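Local coordinates for transposon Tn7 transposition protein TnsA (Escherichia coli, PDB 1T0F) that cuts the 5' DNA strands at the transposon ends as the restriction-enzyme-like endonuclease of the Tn7 transposase, which it forms together with TnsB, at residues A[78-84]-A[117-123]; A[50-54]-A[70-76]; A[86-92]-A[155-159]; A[65-69]-A[132-136]. One frame throughout, in Å; residues are numbered along the deposited sequence.

Contact 1 (A[78-84]-A[117-123]); sequences SVLDIRE and DFLVDCK. With MG (magnesium ion), chain E.
I82 and V120, E84 and F118 share the more closely packed face where strand 79-87 runs antiparallel to strand 115-122. I82 CG2 rests 3.8 Å from F118 CD1, the two side chains lying side by side and pointing the same way; the V79 and V120 side chains cross at about a right angle, CG1 to CG1. The other face is polar and holds water. There the R83 chain, bent at chi3 (-73°), lays its guanidinium over L119 CD2, which sits 3.3 Å from R83 NH2. The same NH2 gives a bent bond of 2.9 Å to the syn lone pair of D121 OD2, a salt bridge with the two planes only 21° apart. One water bridges D81 OD2 and D121 OD2; a second accepts a hydrogen bond from R83 NE and donates to L119 O and D121 OD2. The link from R83 to D81 is long and purely electrostatic, and G29 N binds D81 OD2. At a classic beta bulge D121 O accepts from both L80 N (2.7 Å) and D81 N (3.2 Å). At this exposed end L80 CB lies against K123 CG, and K123 N bonds to S78 O (2.8 Å). At the other end D117 OD2 binds the magnesium ion at 2.4 Å. Within this chain strand 79-87 is outermost in the sheet, strand 129-134 flanks 115-122, and helix 64-75 covers the apolar face through L73 and V69.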
# COMPACT_ATOMS: atom_id res chain seq x y z
N SER A 78 7.62 2.28 -13.98
CA SER A 78 7.34 0.95 -14.53
C SER A 78 6.08 0.24 -14.02
O SER A 78 5.61 -0.71 -14.65
CB SER A 78 8.54 0.03 -14.31
OG SER A 78 8.72 -0.21 -12.92
N VAL A 79 5.54 0.68 -12.89
CA VAL A 79 4.34 0.04 -12.36
C VAL A 79 3.16 0.25 -13.30
O VAL A 79 2.84 1.39 -13.69
CB VAL A 79 4.00 0.56 -10.95
CG1 VAL A 79 2.62 0.07 -10.50
CG2 VAL A 79 5.06 0.08 -9.97
N LEU A 80 2.51 -0.85 -13.67
CA LEU A 80 1.37 -0.81 -14.57
C LEU A 80 0.04 -0.90 -13.82
O LEU A 80 -0.92 -0.19 -14.13
CB LEU A 80 1.46 -1.96 -15.57
CG LEU A 80 0.37 -2.06 -16.64
CD1 LEU A 80 0.40 -0.83 -17.54
CD2 LEU A 80 0.59 -3.32 -17.46
N ASP A 81 -0.01 -1.79 -12.83
CA ASP A 81 -1.23 -1.97 -12.05
C ASP A 81 -0.89 -2.21 -10.59
O ASP A 81 0.18 -2.75 -10.27
CB ASP A 81 -2.05 -3.15 -12.59
CG ASP A 81 -3.49 -3.16 -12.07
OD1 ASP A 81 -3.91 -2.19 -11.40
OD2 ASP A 81 -4.21 -4.15 -12.33
N ILE A 82 -1.78 -1.78 -9.71
CA ILE A 82 -1.62 -1.96 -8.27
C ILE A 82 -2.96 -2.50 -7.79
O ILE A 82 -3.97 -1.80 -7.87
CB ILE A 82 -1.33 -0.63 -7.55
CG1 ILE A 82 0.04 -0.09 -7.97
CG2 ILE A 82 -1.37 -0.84 -6.03
CD1 ILE A 82 0.31 1.34 -7.49
N ARG A 83 -2.97 -3.74 -7.33
CA ARG A 83 -4.19 -4.36 -6.83
C ARG A 83 -4.06 -4.60 -5.32
O ARG A 83 -3.45 -5.56 -4.89
CB ARG A 83 -4.45 -5.68 -7.58
CG ARG A 83 -5.04 -5.45 -8.99
CD ARG A 83 -5.21 -6.75 -9.79
NE ARG A 83 -3.94 -7.32 -10.25
CZ ARG A 83 -3.79 -8.56 -10.71
NH1 ARG A 83 -4.83 -9.38 -10.77
NH2 ARG A 83 -2.61 -8.99 -11.14
N GLU A 84 -4.65 -3.69 -4.54
CA GLU A 84 -4.58 -3.76 -3.08
C GLU A 84 -5.59 -4.72 -2.48
O GLU A 84 -6.63 -5.01 -3.09
CB GLU A 84 -4.79 -2.36 -2.48
CG GLU A 84 -6.24 -1.84 -2.46
CD GLU A 84 -6.67 -1.16 -3.76
OE1 GLU A 84 -6.03 -1.36 -4.81
OE2 GLU A 84 -7.69 -0.43 -3.72
N ASP A 117 -1.59 -7.48 0.91
CA ASP A 117 -1.80 -6.05 0.79
C ASP A 117 -1.70 -5.46 -0.60
O ASP A 117 -2.50 -4.59 -0.94
CB ASP A 117 -0.90 -5.32 1.78
CG ASP A 117 -1.18 -5.74 3.22
OD1 ASP A 117 -2.34 -6.10 3.51
OD2 ASP A 117 -0.26 -5.72 4.05
N PHE A 118 -0.73 -5.91 -1.40
CA PHE A 118 -0.57 -5.40 -2.77
C PHE A 118 -0.07 -6.45 -3.74
O PHE A 118 0.88 -7.18 -3.44
CB PHE A 118 0.45 -4.24 -2.83
CG PHE A 118 0.09 -3.05 -1.99
CD1 PHE A 118 -0.77 -2.07 -2.47
CD2 PHE A 118 0.68 -2.88 -0.73
CE1 PHE A 118 -1.05 -0.93 -1.70
CE2 PHE A 118 0.41 -1.74 0.04
CZ PHE A 118 -0.46 -0.76 -0.45
N LEU A 119 -0.70 -6.54 -4.90
CA LEU A 119 -0.25 -7.44 -5.96
C LEU A 119 0.10 -6.42 -7.04
O LEU A 119 -0.77 -5.66 -7.48
CB LEU A 119 -1.35 -8.38 -6.44
CG LEU A 119 -0.93 -9.22 -7.65
CD1 LEU A 119 0.29 -10.07 -7.32
CD2 LEU A 119 -2.09 -10.10 -8.10
N VAL A 120 1.36 -6.39 -7.45
CA VAL A 120 1.82 -5.38 -8.40
C VAL A 120 2.26 -5.94 -9.73
O VAL A 120 2.92 -6.98 -9.78
CB VAL A 120 3.01 -4.58 -7.77
CG1 VAL A 120 3.42 -3.40 -8.67
CG2 VAL A 120 2.62 -4.08 -6.38
N ASP A 121 1.86 -5.26 -10.80
CA ASP A 121 2.23 -5.63 -12.16
C ASP A 121 3.10 -4.50 -12.73
O ASP A 121 2.76 -3.34 -12.59
CB ASP A 121 0.99 -5.80 -13.04
CG ASP A 121 0.19 -7.05 -12.70
OD1 ASP A 121 0.71 -8.16 -12.92
OD2 ASP A 121 -0.95 -6.92 -12.22
N CYS A 122 4.21 -4.85 -13.35
CA CYS A 122 5.11 -3.85 -13.93
C CYS A 122 5.26 -4.08 -15.43
O CYS A 122 5.16 -5.21 -15.90
CB CYS A 122 6.48 -3.90 -13.24
SG CYS A 122 6.43 -3.58 -11.45
N LYS A 123 5.51 -3.00 -16.17
CA LYS A 123 5.66 -3.07 -17.62
C LYS A 123 6.97 -3.71 -18.04
O LYS A 123 7.04 -4.40 -19.06
CB LYS A 123 5.58 -1.66 -18.22
CG LYS A 123 4.22 -1.02 -18.08
CD LYS A 123 4.19 0.38 -18.67
CE LYS A 123 5.14 1.31 -17.95
NZ LYS A 123 5.01 2.72 -18.45
MG MG E . -0.70 -6.12 6.38
O HOH W 1 -3.25 -6.23 -13.55
O HOH W 2 -1.60 -5.64 -10.07
O HOH W 3 -1.81 -3.86 6.82
O HOH W 4 -1.32 -6.60 8.68

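Contact 2 (A[50-54]-A[70-76]); sequences IYSHK and FLSLEWE
I50 meets F70 at the start of this contact, its CG2 methyl lying over one face of the ring, 3.4 Å from F70 CE2 and 29° off the ring normal as seen from the centroid: a CH-pi contact. CG1 of I50 lies anti to the backbone N (chi1 -174°), a torsion that sends CD1 on to L71 CD2 at 3.7 Å. S52 follows, with CB in plane at the edge of the F70 ring and OG donating to E74 OE1 at 2.7 Å, met on the syn side but 26° out of the carboxylate plane. The next two residues present their backbone amides to the other oxygen: H53 N reaches E74 OE2 in a weak bond of 2.8 Å, and K54 N uses the syn lone pair of the same atom at 3.1 Å. Three donors, the one from H53 weak, hold the carboxylate, and K245 adds a salt bridge to OE2, which probably favours the charged form of this buried glutamate. K54 then slides past E74 in the opposite direction; its NZ is bonded chiefly to V79 O and makes a weak bond to E76 O at 2.9 Å. The end of strand 48-51 thus packs through I50, while the loop after it is tied by hydrogen bonds to the C-terminal end of helix 64-75, in the restriction-enzyme-like domain whose active-site E66 lies on the same helix.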
# COMPACT_ATOMS: atom_id res chain seq x y z
N ILE A 50 -7.38 6.91 -1.76
CA ILE A 50 -6.55 7.74 -2.61
C ILE A 50 -6.63 7.40 -4.09
O ILE A 50 -6.64 6.24 -4.49
CB ILE A 50 -5.07 7.69 -2.13
CG1 ILE A 50 -4.21 8.67 -2.93
CG2 ILE A 50 -4.53 6.28 -2.27
CD1 ILE A 50 -2.89 8.98 -2.27
N TYR A 51 -6.70 8.45 -4.90
CA TYR A 51 -6.79 8.31 -6.34
C TYR A 51 -5.43 7.94 -6.92
O TYR A 51 -4.39 8.41 -6.45
CB TYR A 51 -7.28 9.62 -6.96
CG TYR A 51 -7.41 9.57 -8.46
CD1 TYR A 51 -8.46 8.88 -9.06
CD2 TYR A 51 -6.47 10.20 -9.28
CE1 TYR A 51 -8.58 8.82 -10.45
CE2 TYR A 51 -6.58 10.14 -10.67
CZ TYR A 51 -7.64 9.45 -11.25
OH TYR A 51 -7.75 9.40 -12.62
N SER A 52 -5.44 7.08 -7.94
CA SER A 52 -4.21 6.64 -8.61
C SER A 52 -4.23 7.02 -10.08
O SER A 52 -5.22 6.78 -10.76
CB SER A 52 -4.07 5.12 -8.52
OG SER A 52 -3.22 4.62 -9.55
N HIS A 53 -3.14 7.62 -10.57
CA HIS A 53 -3.07 7.98 -11.98
C HIS A 53 -2.85 6.72 -12.81
O HIS A 53 -3.29 6.63 -13.95
CB HIS A 53 -1.93 8.96 -12.26
CG HIS A 53 -2.07 10.28 -11.58
ND1 HIS A 53 -1.41 11.41 -12.00
CD2 HIS A 53 -2.77 10.65 -10.47
CE1 HIS A 53 -1.69 12.42 -11.19
NE2 HIS A 53 -2.51 11.98 -10.25
N LYS A 54 -2.17 5.74 -12.22
CA LYS A 54 -1.89 4.49 -12.92
C LYS A 54 -3.10 3.61 -13.18
O LYS A 54 -3.22 3.02 -14.25
CB LYS A 54 -0.83 3.69 -12.18
CG LYS A 54 0.55 4.35 -12.22
CD LYS A 54 1.59 3.54 -11.47
CE LYS A 54 2.97 4.16 -11.63
NZ LYS A 54 3.44 4.13 -13.05
N PHE A 70 1.89 2.41 -1.00
CA PHE A 70 1.13 2.80 -2.19
C PHE A 70 1.77 4.01 -2.88
O PHE A 70 1.99 3.99 -4.09
CB PHE A 70 -0.31 3.15 -1.83
CG PHE A 70 -1.07 3.76 -2.97
CD1 PHE A 70 -1.66 2.96 -3.94
CD2 PHE A 70 -1.13 5.15 -3.12
CE1 PHE A 70 -2.29 3.52 -5.05
CE2 PHE A 70 -1.75 5.72 -4.23
CZ PHE A 70 -2.34 4.90 -5.19
N LEU A 71 2.06 5.06 -2.12
CA LEU A 71 2.67 6.25 -2.71
C LEU A 71 4.01 5.93 -3.37
O LEU A 71 4.34 6.47 -4.43
CB LEU A 71 2.85 7.34 -1.64
CG LEU A 71 1.55 7.92 -1.05
CD1 LEU A 71 1.88 8.81 0.14
CD2 LEU A 71 0.81 8.70 -2.12
N SER A 72 4.77 5.04 -2.75
CA SER A 72 6.06 4.63 -3.31
C SER A 72 5.87 3.86 -4.62
O SER A 72 6.64 4.04 -5.57
CB SER A 72 6.83 3.76 -2.30
OG SER A 72 7.02 4.44 -1.07
N LEU A 73 4.85 3.01 -4.68
CA LEU A 73 4.57 2.23 -5.89
C LEU A 73 4.07 3.12 -7.03
O LEU A 73 4.49 2.97 -8.17
CB LEU A 73 3.52 1.15 -5.61
CG LEU A 73 3.92 -0.01 -4.69
CD1 LEU A 73 2.68 -0.82 -4.34
CD2 LEU A 73 4.97 -0.88 -5.38
N GLU A 74 3.16 4.03 -6.70
CA GLU A 74 2.57 4.96 -7.67
C GLU A 74 3.63 5.89 -8.26
O GLU A 74 3.46 6.43 -9.35
CB GLU A 74 1.46 5.76 -6.99
CG GLU A 74 0.73 6.78 -7.86
CD GLU A 74 -0.26 6.17 -8.85
OE1 GLU A 74 -0.77 5.05 -8.61
OE2 GLU A 74 -0.55 6.83 -9.87
N TRP A 75 4.72 6.08 -7.53
CA TRP A 75 5.81 6.94 -8.00
C TRP A 75 6.65 6.25 -9.10
O TRP A 75 7.16 6.92 -9.99
CB TRP A 75 6.73 7.29 -6.82
CG TRP A 75 7.94 8.08 -7.21
CD1 TRP A 75 8.02 9.43 -7.39
CD2 TRP A 75 9.24 7.56 -7.50
NE1 TRP A 75 9.30 9.79 -7.77
CE2 TRP A 75 10.07 8.66 -7.85
CE3 TRP A 75 9.80 6.27 -7.51
CZ2 TRP A 75 11.41 8.51 -8.20
CZ3 TRP A 75 11.14 6.12 -7.86
CH2 TRP A 75 11.93 7.23 -8.20
N GLU A 76 6.80 4.93 -9.01
CA GLU A 76 7.59 4.17 -9.99
C GLU A 76 7.02 4.18 -11.40
O GLU A 76 5.89 3.77 -11.62
CB GLU A 76 7.73 2.71 -9.52
CG GLU A 76 8.50 2.53 -8.22
CD GLU A 76 9.99 2.84 -8.36
OE1 GLU A 76 10.49 2.88 -9.51
OE2 GLU A 76 10.66 3.03 -7.32
O HOH W 5 4.59 7.03 -12.10

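Contact 3 (A[86-92]-A[155-159]); sequences FPLLPSD and YWQQK
Y155 and W156, near the end of helix 143-159, pack against the segment that leads from strand 79-87 into helix 90-100, a strand-to-helix connection in the restriction-enzyme-like (PDDEXK) domain. L88 lies across the Y155 ring: its CB stands 3.8 Å from the ring centroid and 13° off the normal, a CH-pi contact over the centre of the face. Its CD2 reaches both rings, 3.7 Å from Y155 CE2 and also 3.7 Å from W156 CZ2, the L88 and W156 side chains crossing at about a right angle. F86 comes to W156 from the strand side, its ring inclined at 39° to the six-membered ring, with F86 CE2 3.7 Å from W156 CH2; W156 NE1 is bound by T116 OG1. Y155 is gripped along its rim as well. D92 CB lies near the ring plane at the edge, 3.6 Å from Y155 CE1. K159, folded back by bends at chi2 and chi4, brings NZ over the ring face opposite L88, offset toward the rim, and forms a salt bridge of 3.3 Å with D92 OD2, approaching from above the carboxylate plane. Y155, its CG turned to the far side from N (chi1 -178°), carries the hydroxyl out to the N-cap residue, where L89 N donates to Y155 OH at 3.1 Å.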
# COMPACT_ATOMS: atom_id res chain seq x y z
N PHE A 86 -5.56 -7.96 -2.07
CA PHE A 86 -5.79 -9.05 -3.01
C PHE A 86 -6.06 -10.36 -2.26
O PHE A 86 -5.21 -10.86 -1.53
CB PHE A 86 -4.58 -9.21 -3.93
CG PHE A 86 -4.81 -10.16 -5.07
CD1 PHE A 86 -5.54 -9.75 -6.18
CD2 PHE A 86 -4.33 -11.46 -5.02
CE1 PHE A 86 -5.78 -10.64 -7.23
CE2 PHE A 86 -4.57 -12.35 -6.06
CZ PHE A 86 -5.30 -11.94 -7.17
N PRO A 87 -7.26 -10.94 -2.46
CA PRO A 87 -7.65 -12.19 -1.79
C PRO A 87 -6.95 -13.44 -2.31
O PRO A 87 -6.73 -13.58 -3.51
CB PRO A 87 -9.16 -12.22 -2.03
CG PRO A 87 -9.26 -11.69 -3.44
CD PRO A 87 -8.31 -10.49 -3.40
N LEU A 88 -6.61 -14.34 -1.40
CA LEU A 88 -5.95 -15.59 -1.75
C LEU A 88 -7.03 -16.67 -1.77
O LEU A 88 -7.81 -16.77 -0.83
CB LEU A 88 -4.87 -15.93 -0.71
CG LEU A 88 -3.97 -14.79 -0.23
CD1 LEU A 88 -2.84 -15.36 0.63
CD2 LEU A 88 -3.39 -14.05 -1.42
N LEU A 89 -7.05 -17.47 -2.83
CA LEU A 89 -8.06 -18.53 -2.98
C LEU A 89 -8.16 -19.42 -1.75
O LEU A 89 -7.22 -20.14 -1.41
CB LEU A 89 -7.72 -19.41 -4.19
CG LEU A 89 -8.79 -20.44 -4.55
CD1 LEU A 89 -10.06 -19.69 -4.97
CD2 LEU A 89 -8.32 -21.33 -5.69
N PRO A 90 -9.32 -19.39 -1.07
CA PRO A 90 -9.56 -20.19 0.14
C PRO A 90 -9.21 -21.67 0.03
O PRO A 90 -8.61 -22.23 0.95
CB PRO A 90 -11.05 -19.96 0.41
CG PRO A 90 -11.25 -18.56 -0.07
CD PRO A 90 -10.50 -18.56 -1.39
N SER A 91 -9.57 -22.31 -1.07
CA SER A 91 -9.26 -23.72 -1.23
C SER A 91 -7.75 -23.95 -1.19
O SER A 91 -7.28 -24.97 -0.69
CB SER A 91 -9.86 -24.28 -2.53
OG SER A 91 -9.38 -23.61 -3.68
N ASP A 92 -6.98 -23.00 -1.72
CA ASP A 92 -5.53 -23.12 -1.70
C ASP A 92 -4.98 -22.87 -0.30
O ASP A 92 -4.16 -23.64 0.18
CB ASP A 92 -4.86 -22.14 -2.68
CG ASP A 92 -4.95 -22.59 -4.13
OD1 ASP A 92 -4.82 -23.81 -4.40
OD2 ASP A 92 -5.13 -21.72 -5.01
N TYR A 155 1.74 -19.66 -0.29
CA TYR A 155 0.75 -19.42 -1.34
C TYR A 155 1.41 -18.85 -2.59
O TYR A 155 1.28 -19.40 -3.69
CB TYR A 155 -0.30 -18.43 -0.85
CG TYR A 155 -1.41 -18.16 -1.84
CD1 TYR A 155 -2.53 -19.00 -1.91
CD2 TYR A 155 -1.35 -17.07 -2.72
CE1 TYR A 155 -3.55 -18.76 -2.83
CE2 TYR A 155 -2.37 -16.83 -3.64
CZ TYR A 155 -3.46 -17.68 -3.68
OH TYR A 155 -4.49 -17.45 -4.57
N TRP A 156 2.12 -17.74 -2.42
CA TRP A 156 2.78 -17.13 -3.57
C TRP A 156 3.93 -17.97 -4.11
O TRP A 156 4.20 -17.95 -5.32
CB TRP A 156 3.23 -15.72 -3.20
CG TRP A 156 2.06 -14.83 -2.98
CD1 TRP A 156 1.63 -14.30 -1.80
CD2 TRP A 156 1.12 -14.39 -3.98
NE1 TRP A 156 0.49 -13.57 -1.99
CE2 TRP A 156 0.15 -13.61 -3.32
CE3 TRP A 156 1.01 -14.60 -5.36
CZ2 TRP A 156 -0.92 -13.03 -3.99
CZ3 TRP A 156 -0.06 -14.02 -6.03
CH2 TRP A 156 -1.01 -13.24 -5.34
N GLN A 157 4.61 -18.72 -3.25
CA GLN A 157 5.69 -19.57 -3.73
C GLN A 157 5.09 -20.59 -4.69
O GLN A 157 5.67 -20.91 -5.73
CB GLN A 157 6.38 -20.29 -2.58
CG GLN A 157 7.30 -21.40 -3.05
CD GLN A 157 7.99 -22.12 -1.91
OE1 GLN A 157 8.91 -21.60 -1.30
NE2 GLN A 157 7.53 -23.33 -1.62
N GLN A 158 3.92 -21.09 -4.32
CA GLN A 158 3.18 -22.07 -5.13
C GLN A 158 2.85 -21.46 -6.50
O GLN A 158 2.93 -22.14 -7.52
CB GLN A 158 1.90 -22.44 -4.39
CG GLN A 158 1.23 -23.72 -4.84
CD GLN A 158 0.05 -24.07 -3.94
OE1 GLN A 158 -1.06 -23.57 -4.14
NE2 GLN A 158 0.29 -24.91 -2.94
N LYS A 159 2.49 -20.18 -6.51
CA LYS A 159 2.14 -19.46 -7.74
C LYS A 159 3.37 -18.98 -8.51
O LYS A 159 3.26 -18.43 -9.61
CB LYS A 159 1.27 -18.25 -7.41
CG LYS A 159 -0.06 -18.56 -6.73
CD LYS A 159 -1.00 -19.29 -7.66
CE LYS A 159 -2.37 -19.48 -7.01
NZ LYS A 159 -2.29 -20.26 -5.75

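Contact 4 (A[65-69]-A[132-136]); sequences LELAV and IQVKP. With MG (magnesium ion), chain E.
This is an apolar helix-on-sheet contact at the rim of the metal site: L65 and V69 of helix 64-75 lie on V134 and I132 of strand 129-134, with no direct hydrogen bond between the segments. The axes of the two segments stay 9.5 Å apart, their directions 144° from each other, and side chains fill the distance. V134 takes the middle. Its CG2 meets V69 CG2 at 3.7 Å, the two valines reaching toward each other tip to tip, while its CG1 lies against L65, which slides past in the opposite direction; the modelled closeness of that pair is doubtful. L65 CD2 extends beyond to K135 O at 3.5 Å, and V69 CG1 lies more loosely toward I132 CD1.

The polar edge carries the site. V134 O and Q133 OE1 bind the magnesium ion at 2.4 and 2.5 Å, and two waters and D117 OD2 complete the ligands seen. E66 reaches the metal through water alone: its chain extends at chi2 (176°) and OE2 accepts from a metal-bound water at 2.6 Å, while its other oxygen is held by L62 N and Q85 NE2. K135 NZ donates to the second metal-bound water at 2.7 Å, its chain bent at chi2 (-66°). E66, D117 and K135 are active-site residues, and V134 and Q133 join them through main chain and amide. Strand 129-134 has 115-122 on one side and 163-166 on the other; helix 143-159 supplies E152 to Q133 NE2, and F118 of strand 115-122 touches both V69 and V134.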
# COMPACT_ATOMS: atom_id res chain seq x y z
N LEU A 65 1.01 2.80 6.97
CA LEU A 65 2.08 2.03 6.35
C LEU A 65 1.71 1.62 4.93
O LEU A 65 2.54 1.65 4.03
CB LEU A 65 2.41 0.79 7.19
CG LEU A 65 3.61 -0.02 6.71
CD1 LEU A 65 4.75 0.90 6.29
CD2 LEU A 65 4.05 -0.98 7.83
N GLU A 66 0.45 1.22 4.75
CA GLU A 66 -0.03 0.83 3.42
C GLU A 66 -0.02 2.06 2.52
O GLU A 66 0.28 1.97 1.33
CB GLU A 66 -1.44 0.25 3.50
CG GLU A 66 -1.45 -1.24 3.86
CD GLU A 66 -2.86 -1.79 4.04
OE1 GLU A 66 -3.77 -1.34 3.33
OE2 GLU A 66 -3.03 -2.70 4.89
N LEU A 67 -0.36 3.22 3.09
CA LEU A 67 -0.34 4.47 2.33
C LEU A 67 1.09 4.73 1.84
O LEU A 67 1.30 5.10 0.68
CB LEU A 67 -0.80 5.64 3.21
CG LEU A 67 -0.65 7.05 2.63
CD1 LEU A 67 -1.55 7.20 1.40
CD2 LEU A 67 -1.02 8.08 3.70
N ALA A 68 2.07 4.56 2.72
CA ALA A 68 3.46 4.80 2.34
C ALA A 68 3.91 3.89 1.19
O ALA A 68 4.58 4.33 0.25
CB ALA A 68 4.37 4.61 3.54
N VAL A 69 3.52 2.62 1.24
CA VAL A 69 3.88 1.68 0.19
C VAL A 69 3.16 2.04 -1.10
O VAL A 69 3.76 2.00 -2.18
CB VAL A 69 3.53 0.21 0.60
CG1 VAL A 69 3.84 -0.73 -0.56
CG2 VAL A 69 4.34 -0.19 1.83
N ILE A 132 3.23 -7.99 -2.08
CA ILE A 132 3.75 -7.40 -0.85
C ILE A 132 2.76 -7.48 0.31
O ILE A 132 1.57 -7.21 0.14
CB ILE A 132 4.07 -5.88 -1.04
CG1 ILE A 132 5.25 -5.70 -2.01
CG2 ILE A 132 4.40 -5.24 0.32
CD1 ILE A 132 5.70 -4.26 -2.13
N GLN A 133 3.27 -7.88 1.48
CA GLN A 133 2.46 -7.88 2.69
C GLN A 133 3.16 -6.82 3.56
O GLN A 133 4.39 -6.84 3.71
CB GLN A 133 2.48 -9.24 3.41
CG GLN A 133 1.77 -9.21 4.78
CD GLN A 133 0.27 -8.96 4.68
OE1 GLN A 133 -0.34 -8.45 5.62
NE2 GLN A 133 -0.33 -9.34 3.57
N VAL A 134 2.38 -5.90 4.09
CA VAL A 134 2.87 -4.81 4.93
C VAL A 134 2.65 -5.14 6.41
O VAL A 134 1.56 -5.53 6.81
CB VAL A 134 2.10 -3.53 4.55
CG1 VAL A 134 2.43 -2.43 5.47
CG2 VAL A 134 2.43 -3.15 3.11
N LYS A 135 3.69 -4.99 7.23
CA LYS A 135 3.58 -5.29 8.66
C LYS A 135 4.41 -4.37 9.53
O LYS A 135 5.48 -3.92 9.11
CB LYS A 135 4.09 -6.71 8.96
CG LYS A 135 3.23 -7.86 8.47
CD LYS A 135 1.90 -7.90 9.20
CE LYS A 135 1.06 -9.07 8.72
NZ LYS A 135 -0.32 -9.05 9.29
N PRO A 136 3.92 -4.04 10.74
CA PRO A 136 4.72 -3.18 11.60
C PRO A 136 5.89 -4.12 11.93
O PRO A 136 5.68 -5.32 12.06
CB PRO A 136 3.83 -2.97 12.82
CG PRO A 136 2.45 -3.03 12.23
CD PRO A 136 2.55 -4.19 11.26
MG MG E . -0.70 -6.12 6.38
O HOH W 3 -1.81 -3.86 6.82
O HOH W 4 -1.32 -6.60 8.68

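How the contacts relate
Contacts 1 and 4 share the magnesium ion and both its waters, their centres about 14 Å apart: D117 OD2 lies 2.6 Å from V134 N, and F118 O, 2.8 Å from I132 N, continues the sheet between them. Contact 2 uses the same helix as contact 4, further along it, and touches contact 1 where L73 CB packs on I82 CD1 at 3.7 Å. Contact 3 lies at the other end of strand 79-87, its centre about 17 Å from that of contact 1, linked to it by L119 CD2 against F86 CZ at 3.8 Å; its L88 side chain is about 11 Å from the magnesium ion. Contacts 2 and 3, with centres about 25 Å apart, do not touch.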